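PDB 1Q5D: P450 epoxidase from Sorangium cellulosum, which belongs to the cytochrome P450 family, a helix-rich fold that holds a haem group beside a ligand pocket. Local coordinates for residues Arg181-Asp192 / Gly398-Ile406. Numbering follows the deposited sequence.
With EPB (7,11-dihydroxy-8,8,10,12,16-pentamethyl-3-[1-methyl-2-(2-methyl-thiazol-4-yl)vinyl]-4,17-dioxabicyclo[14.1.0]heptadecane-5,9-dione), chain C.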
ATOM      1  N   ARG A 181       8.397  -5.447   4.476  1.00 30.64           N
ATOM      2  CA  ARG A 181       9.660  -4.946   5.048  1.00 30.79           C
ATOM      3  C   ARG A 181      10.880  -5.680   4.502  1.00 30.72           C
ATOM      4  O   ARG A 181      11.903  -5.055   4.187  1.00 29.47           O
ATOM      5  CB  ARG A 181       9.667  -5.109   6.569  1.00 32.49           C
ATOM      6  CG  ARG A 181       8.824  -4.112   7.342  1.00 34.99           C
ATOM      7  CD  ARG A 181       8.792  -4.405   8.837  1.00 37.57           C
ATOM      8  NE  ARG A 181       8.493  -3.232   9.645  1.00 39.22           N
ATOM      9  CZ  ARG A 181       7.358  -3.067  10.308  1.00 40.22           C
ATOM     10  NH1 ARG A 181       6.404  -3.995  10.243  1.00 41.16           N
ATOM     11  NH2 ARG A 181       7.163  -1.969  11.019  1.00 40.83           N
ATOM     12  N   ALA A 182      10.789  -7.007   4.423  1.00 30.13           N
ATOM     13  CA  ALA A 182      11.921  -7.820   3.990  1.00 30.16           C
ATOM     14  C   ALA A 182      12.314  -7.495   2.556  1.00 30.24           C
ATOM     15  O   ALA A 182      13.493  -7.542   2.194  1.00 29.55           O
ATOM     16  CB  ALA A 182      11.606  -9.314   4.124  1.00 29.53           C
ATOM     17  N   LEU A 183      11.317  -7.196   1.729  1.00 29.12           N
ATOM     18  CA  LEU A 183      11.586  -6.841   0.340  1.00 28.66           C
ATOM     19  C   LEU A 183      12.401  -5.551   0.248  1.00 27.70           C
ATOM     20  O   LEU A 183      12.958  -5.229  -0.806  1.00 28.37           O
ATOM     21  CB  LEU A 183      10.270  -6.695  -0.445  1.00 29.23           C
ATOM     22  CG  LEU A 183       9.617  -8.020  -0.853  1.00 29.16           C
ATOM     23  CD1 LEU A 183       8.252  -7.764  -1.527  1.00 29.97           C
ATOM     24  CD2 LEU A 183      10.511  -8.896  -1.729  1.00 30.05           C
ATOM     25  N   GLY A 184      12.469  -4.811   1.343  1.00 27.37           N
ATOM     26  CA  GLY A 184      13.259  -3.590   1.361  1.00 29.09           C
ATOM     27  C   GLY A 184      14.725  -3.772   1.735  1.00 29.30           C
ATOM     28  O   GLY A 184      15.518  -2.833   1.584  1.00 28.83           O
ATOM     29  N   VAL A 185      15.079  -4.953   2.246  1.00 29.16           N
ATOM     30  CA  VAL A 185      16.445  -5.217   2.721  1.00 30.58           C
ATOM     31  C   VAL A 185      17.376  -5.238   1.532  1.00 31.71           C
ATOM     32  O   VAL A 185      17.219  -6.049   0.613  1.00 31.31           O
ATOM     33  CB  VAL A 185      16.564  -6.559   3.498  1.00 30.68           C
ATOM     34  CG1 VAL A 185      18.046  -6.867   3.849  1.00 31.80           C
ATOM     35  CG2 VAL A 185      15.729  -6.530   4.769  1.00 28.40           C
ATOM     36  N   GLY A 186      18.326  -4.311   1.529  1.00 32.85           N
ATOM     37  CA  GLY A 186      19.270  -4.210   0.438  1.00 33.99           C
ATOM     38  C   GLY A 186      18.786  -3.297  -0.674  1.00 35.58           C
ATOM     39  O   GLY A 186      19.520  -3.049  -1.628  1.00 36.61           O
ATOM     40  N   LEU A 187      17.550  -2.809  -0.556  1.00 34.78           N
ATOM     41  CA  LEU A 187      16.946  -1.963  -1.583  1.00 35.72           C
ATOM     42  C   LEU A 187      16.759  -0.559  -1.041  1.00 35.23           C
ATOM     43  O   LEU A 187      17.184   0.401  -1.662  1.00 35.88           O
ATOM     44  CB  LEU A 187      15.588  -2.519  -2.028  1.00 37.04           C
ATOM     45  CG  LEU A 187      14.875  -1.852  -3.220  1.00 37.93           C
ATOM     46  CD1 LEU A 187      14.483  -0.428  -2.906  1.00 38.58           C
ATOM     47  CD2 LEU A 187      15.695  -1.891  -4.490  1.00 38.97           C
ATOM     48  N   VAL A 188      16.105  -0.451   0.114  1.00 34.95           N
ATOM     49  CA  VAL A 188      15.889   0.839   0.768  1.00 35.21           C
ATOM     50  C   VAL A 188      16.648   0.907   2.104  1.00 35.07           C
ATOM     51  O   VAL A 188      16.809  -0.107   2.782  1.00 32.99           O
ATOM     52  CB  VAL A 188      14.371   1.147   0.965  1.00 36.40           C
ATOM     53  CG1 VAL A 188      13.641   1.119  -0.359  1.00 35.94           C
ATOM     54  CG2 VAL A 188      13.738   0.173   1.928  1.00 36.53           C
ATOM     55  N   PRO A 189      17.099   2.117   2.450  1.00 35.68           N
ATOM     56  CA  PRO A 189      18.070   2.417   3.527  1.00 36.47           C
ATOM     57  C   PRO A 189      17.999   1.822   4.949  1.00 37.28           C
ATOM     58  O   PRO A 189      19.066   1.483   5.500  1.00 40.15           O
ATOM     59  CB  PRO A 189      17.983   3.956   3.640  1.00 36.20           C
ATOM     60  CG  PRO A 189      17.615   4.402   2.327  1.00 36.16           C
ATOM     61  CD  PRO A 189      16.717   3.340   1.722  1.00 35.95           C
ATOM     62  N   ARG A 190      16.825   1.754   5.559  1.00 36.37           N
ATOM     63  CA  ARG A 190      16.723   1.448   6.992  1.00 33.55           C
ATOM     64  C   ARG A 190      15.481   0.608   7.278  1.00 34.25           C
ATOM     65  O   ARG A 190      14.450   1.137   7.690  1.00 33.68           O
ATOM     66  CB  ARG A 190      16.622   2.721   7.823  1.00 32.23           C
ATOM     67  CG  ARG A 190      17.856   3.680   7.755  1.00 31.20           C
ATOM     68  CD  ARG A 190      17.808   4.817   8.751  1.00 30.50           C
ATOM     69  NE  ARG A 190      18.707   5.922   8.383  1.00 30.55           N
ATOM     70  CZ  ARG A 190      18.753   7.093   9.013  1.00 29.53           C
ATOM     71  NH1 ARG A 190      17.991   7.310  10.071  1.00 29.44           N
ATOM     72  NH2 ARG A 190      19.581   8.046   8.599  1.00 30.26           N
ATOM     73  N   VAL A 191      15.569  -0.689   7.030  1.00 34.55           N
ATOM     74  CA  VAL A 191      14.465  -1.585   7.346  1.00 36.71           C
ATOM     75  C   VAL A 191      14.439  -1.756   8.865  1.00 39.13           C
ATOM     76  O   VAL A 191      15.453  -2.116   9.466  1.00 39.76           O
ATOM     77  CB  VAL A 191      14.642  -2.938   6.632  1.00 35.92           C
ATOM     78  CG1 VAL A 191      13.578  -3.937   7.068  1.00 35.46           C
ATOM     79  CG2 VAL A 191      14.599  -2.742   5.131  1.00 35.12           C
ATOM     80  N   ASP A 192      13.283  -1.510   9.478  1.00 41.67           N
ATOM     81  CA  ASP A 192      13.206  -1.295  10.931  1.00 42.84           C
ATOM     82  C   ASP A 192      12.904  -2.544  11.777  1.00 43.26           C
ATOM     83  O   ASP A 192      12.083  -2.487  12.687  1.00 43.10           O
ATOM     84  CB  ASP A 192      12.176  -0.190  11.238  1.00 43.64           C
ATOM     85  CG  ASP A 192      10.730  -0.607  10.912  1.00 44.95           C
ATOM     86  OD1 ASP A 192       9.797  -0.028  11.529  1.00 45.76           O
ATOM     87  OD2 ASP A 192      10.421  -1.493  10.070  1.00 43.85           O
ATOM     88  N   GLY A 398       6.004   5.656  13.450  1.00 28.45           N
ATOM     89  CA  GLY A 398       7.227   4.867  13.529  1.00 28.15           C
ATOM     90  C   GLY A 398       8.202   5.142  12.405  1.00 28.25           C
ATOM     91  O   GLY A 398       8.194   6.235  11.829  1.00 28.97           O
ATOM     92  N   TYR A 399       9.019   4.145  12.072  1.00 28.03           N
ATOM     93  CA  TYR A 399      10.091   4.287  11.084  1.00 29.19           C
ATOM     94  C   TYR A 399      10.078   3.167  10.034  1.00 28.79           C
ATOM     95  O   TYR A 399      11.138   2.708   9.589  1.00 29.38           O
ATOM     96  CB  TYR A 399      11.461   4.291  11.783  1.00 30.26           C
ATOM     97  CG  TYR A 399      11.655   5.418  12.760  1.00 32.09           C
ATOM     98  CD1 TYR A 399      11.556   5.204  14.136  1.00 33.52           C
ATOM     99  CD2 TYR A 399      11.935   6.694  12.318  1.00 33.09           C
ATOM    100  CE1 TYR A 399      11.726   6.244  15.032  1.00 34.57           C
ATOM    101  CE2 TYR A 399      12.104   7.738  13.206  1.00 34.31           C
ATOM    102  CZ  TYR A 399      12.011   7.507  14.551  1.00 35.70           C
ATOM    103  OH  TYR A 399      12.186   8.563  15.412  1.00 37.50           O
ATOM    104  N   HIS A 400       8.894   2.698   9.663  1.00 27.32           N
ATOM    105  CA  HIS A 400       8.756   1.737   8.563  1.00 26.10           C
ATOM    106  C   HIS A 400       9.442   2.293   7.308  1.00 26.82           C
ATOM    107  O   HIS A 400       9.282   3.471   6.982  1.00 27.79           O
ATOM    108  CB  HIS A 400       7.261   1.472   8.292  1.00 25.30           C
ATOM    109  CG  HIS A 400       7.003   0.332   7.362  1.00 25.30           C
ATOM    110  ND1 HIS A 400       7.364   0.361   6.036  1.00 24.33           N
ATOM    111  CD2 HIS A 400       6.411  -0.871   7.566  1.00 25.62           C
ATOM    112  CE1 HIS A 400       7.008  -0.772   5.458  1.00 25.07           C
ATOM    113  NE2 HIS A 400       6.437  -1.541   6.367  1.00 25.07           N
ATOM    114  N   PRO A 401      10.220   1.468   6.616  1.00 28.29           N
ATOM    115  CA  PRO A 401      10.996   1.940   5.462  1.00 28.86           C
ATOM    116  C   PRO A 401      10.144   2.451   4.305  1.00 28.96           C
ATOM    117  O   PRO A 401      10.643   3.246   3.495  1.00 29.39           O
ATOM    118  CB  PRO A 401      11.770   0.695   5.017  1.00 29.06           C
ATOM    119  CG  PRO A 401      11.023  -0.454   5.590  1.00 29.31           C
ATOM    120  CD  PRO A 401      10.458   0.040   6.896  1.00 28.57           C
ATOM    121  N   ALA A 402       8.889   2.012   4.226  1.00 27.81           N
ATOM    122  CA  ALA A 402       8.028   2.422   3.111  1.00 28.37           C
ATOM    123  C   ALA A 402       6.878   3.350   3.499  1.00 27.48           C
ATOM    124  O   ALA A 402       6.380   4.107   2.671  1.00 29.03           O
ATOM    125  CB  ALA A 402       7.472   1.174   2.380  1.00 28.51           C
ATOM    126  N   PHE A 403       6.426   3.274   4.743  1.00 27.63           N
ATOM    127  CA  PHE A 403       5.223   3.972   5.135  1.00 27.59           C
ATOM    128  C   PHE A 403       5.473   4.962   6.244  1.00 28.28           C
ATOM    129  O   PHE A 403       6.336   4.750   7.110  1.00 26.70           O
ATOM    130  CB  PHE A 403       4.170   2.973   5.638  1.00 28.93           C
ATOM    131  CG  PHE A 403       3.743   1.970   4.608  1.00 29.84           C
ATOM    132  CD1 PHE A 403       3.949   0.612   4.818  1.00 30.61           C
ATOM    133  CD2 PHE A 403       3.097   2.383   3.451  1.00 30.50           C
ATOM    134  CE1 PHE A 403       3.542  -0.316   3.875  1.00 31.16           C
ATOM    135  CE2 PHE A 403       2.678   1.466   2.503  1.00 31.58           C
ATOM    136  CZ  PHE A 403       2.906   0.109   2.709  1.00 31.52           C
ATOM    137  N   ARG A 404       4.679   6.023   6.238  1.00 26.58           N
ATOM    138  CA  ARG A 404       4.562   6.878   7.396  1.00 27.84           C
ATOM    139  C   ARG A 404       3.625   6.137   8.359  1.00 29.52           C
ATOM    140  O   ARG A 404       2.453   6.502   8.509  1.00 28.71           O
ATOM    141  CB  ARG A 404       3.981   8.247   6.999  1.00 27.42           C
ATOM    142  CG  ARG A 404       4.709   8.959   5.836  1.00 26.63           C
ATOM    143  CD  ARG A 404       3.953  10.191   5.264  1.00 26.82           C
ATOM    144  NE  ARG A 404       3.444  11.020   6.356  1.00 27.35           N
ATOM    145  CZ  ARG A 404       2.318  11.720   6.307  1.00 27.55           C
ATOM    146  NH1 ARG A 404       1.577  11.724   5.205  1.00 27.72           N
ATOM    147  NH2 ARG A 404       1.936  12.425   7.360  1.00 26.49           N
ATOM    148  N   ASN A 405       4.148   5.086   9.002  1.00 28.74           N
ATOM    149  CA  ASN A 405       3.311   4.147   9.739  1.00 29.14           C
ATOM    150  C   ASN A 405       2.822   4.701  11.075  1.00 30.34           C
ATOM    151  O   ASN A 405       3.625   5.117  11.920  1.00 30.35           O
ATOM    152  CB  ASN A 405       4.050   2.805   9.951  1.00 29.02           C
ATOM    153  CG  ASN A 405       5.381   2.963  10.705  1.00 29.35           C
ATOM    154  OD1 ASN A 405       6.178   3.856  10.409  1.00 26.11           O
ATOM    155  ND2 ASN A 405       5.624   2.065  11.685  1.00 29.70           N
ATOM    156  N   ILE A 406       1.506   4.727  11.259  1.00 30.68           N
ATOM    157  CA  ILE A 406       0.938   5.095  12.549  1.00 31.43           C
ATOM    158  C   ILE A 406       0.908   3.865  13.441  1.00 32.42           C
ATOM    159  O   ILE A 406       0.309   2.840  13.086  1.00 31.90           O
ATOM    160  CB  ILE A 406      -0.494   5.649  12.398  1.00 32.20           C
ATOM    161  CG1 ILE A 406      -0.498   6.907  11.536  1.00 32.37           C
ATOM    162  CG2 ILE A 406      -1.058   5.981  13.775  1.00 32.05           C
ATOM    163  CD1 ILE A 406      -1.918   7.449  11.215  1.00 32.99           C
TER
HETATM  164  O16 EPB C 450       4.835  -2.503   1.147  1.00 39.29           O
HETATM  165  C51 EPB C 450       2.940   1.280  -1.157  1.00 47.23           C
HETATM  166  O41 EPB C 450       1.504  -0.641  -2.364  1.00 46.31           O
HETATM  167  C5  EPB C 450       2.657   0.129  -2.051  1.00 45.76           C
HETATM  168  C4  EPB C 450       2.489  -1.448  -1.707  1.00 45.50           C
HETATM  169  C16 EPB C 450       5.552  -2.351   0.229  1.00 38.25           C
HETATM  170  O1  EPB C 450       5.285  -2.708  -1.084  1.00 42.15           O
HETATM  171  C2  EPB C 450       3.982  -3.424  -1.506  1.00 42.04           C
HETATM  172  C3  EPB C 450       3.184  -2.451  -2.462  1.00 43.61           C
HETATM  173  C20 EPB C 450       4.541  -4.702  -2.253  1.00 42.54           C
HETATM  174  C21 EPB C 450       5.157  -5.690  -1.273  1.00 43.31           C
HETATM  175  C22 EPB C 450       4.454  -4.879  -3.603  1.00 41.20           C
HETATM  176  C23 EPB C 450       4.927  -5.939  -4.495  1.00 41.08           C
HETATM  177  N26 EPB C 450       6.119  -6.579  -4.203  1.00 41.15           N
HETATM  178  C25 EPB C 450       6.418  -7.513  -5.142  1.00 42.33           C
HETATM  179  C27 EPB C 450       7.648  -8.320  -4.987  1.00 44.15           C
HETATM  180  C24 EPB C 450       4.357  -6.345  -5.642  1.00 38.84           C
HETATM  181  S1  EPB C 450       5.288  -7.582  -6.373  1.00 42.62           S
HETATM  182  C15 EPB C 450       6.945  -1.697   0.420  1.00 37.33           C
HETATM  183  C14 EPB C 450       8.149  -2.399  -0.356  1.00 35.55           C
HETATM  184  O14 EPB C 450       8.047  -3.755   0.047  1.00 37.02           O
HETATM  185  C13 EPB C 450       9.621  -1.730  -0.170  1.00 35.01           C
HETATM  186  C29 EPB C 450      10.022  -1.835   1.343  1.00 33.41           C
HETATM  187  C30 EPB C 450      10.663  -2.555  -0.921  1.00 35.56           C
HETATM  188  C12 EPB C 450       9.632  -0.152  -0.583  1.00 34.19           C
HETATM  189  O12 EPB C 450       9.937   0.743   0.268  1.00 33.56           O
HETATM  190  C11 EPB C 450       9.275   0.411  -2.014  1.00 33.12           C
HETATM  191  C28 EPB C 450      10.440   1.371  -2.358  1.00 33.70           C
HETATM  192  C10 EPB C 450       7.806   0.710  -2.027  1.00 35.09           C
HETATM  193  O10 EPB C 450       7.529   1.901  -1.225  1.00 33.74           O
HETATM  194  C9  EPB C 450       7.424   0.926  -3.478  1.00 36.22           C
HETATM  195  C91 EPB C 450       7.626  -0.313  -4.215  1.00 34.88           C
HETATM  196  C8  EPB C 450       5.975   1.162  -3.728  1.00 40.63           C
HETATM  197  C7  EPB C 450       5.020   1.039  -2.471  1.00 43.73           C
HETATM  198  C6  EPB C 450       3.999  -0.089  -3.030  1.00 45.84           C
HETATM  199  O   HOH W   1      13.652   2.603   9.648  1.00 36.83           O
HETATM  200  O   HOH W   2       8.451   1.412  12.962  1.00 39.19           O
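Part of the wall of the P450 ligand pocket is formed by two loops: residues 181-192, leaving helix 169-182, and the loop 398-406, which joins the antiparallel strands 396-397 and 406-412. Pro401, a rigid apolar ring, wedges against the first loop: its CB lies 3.7 Å from Val188 CG2, its CG lies against Val191 CA, and its CD is 3.5 Å from Asp192 OD2. Beside it His400 places CD2 over the centre of one face of the Arg181 guanidinium, 3.6 Å from CZ, the two planes 44° apart. The extended chain of Arg181 runs alongside the imidazole, CG by NE2, and Asp192 holds its head in a salt bridge: NE donates to OD2 on the syn side, 2.6 Å and nearly straight at 168°, with a weak second bond from NH2 to OD1. The imidazole is steadied in turn by Ala402 N, which donates to ND1 in the ring plane at 2.9 Å. One water probably bridges Arg190 O and Tyr399 O. On the pocket side, small Ala402 lets its CB come within 3.3 Å of EPB O12, and Val188 CG1 lies 3.8 Å from the same oxygen. The first loop corresponds to the end of the F helix and the F-G loop, the second to the C-terminal beta-hairpin loop, elements that line the distal pocket in P450s.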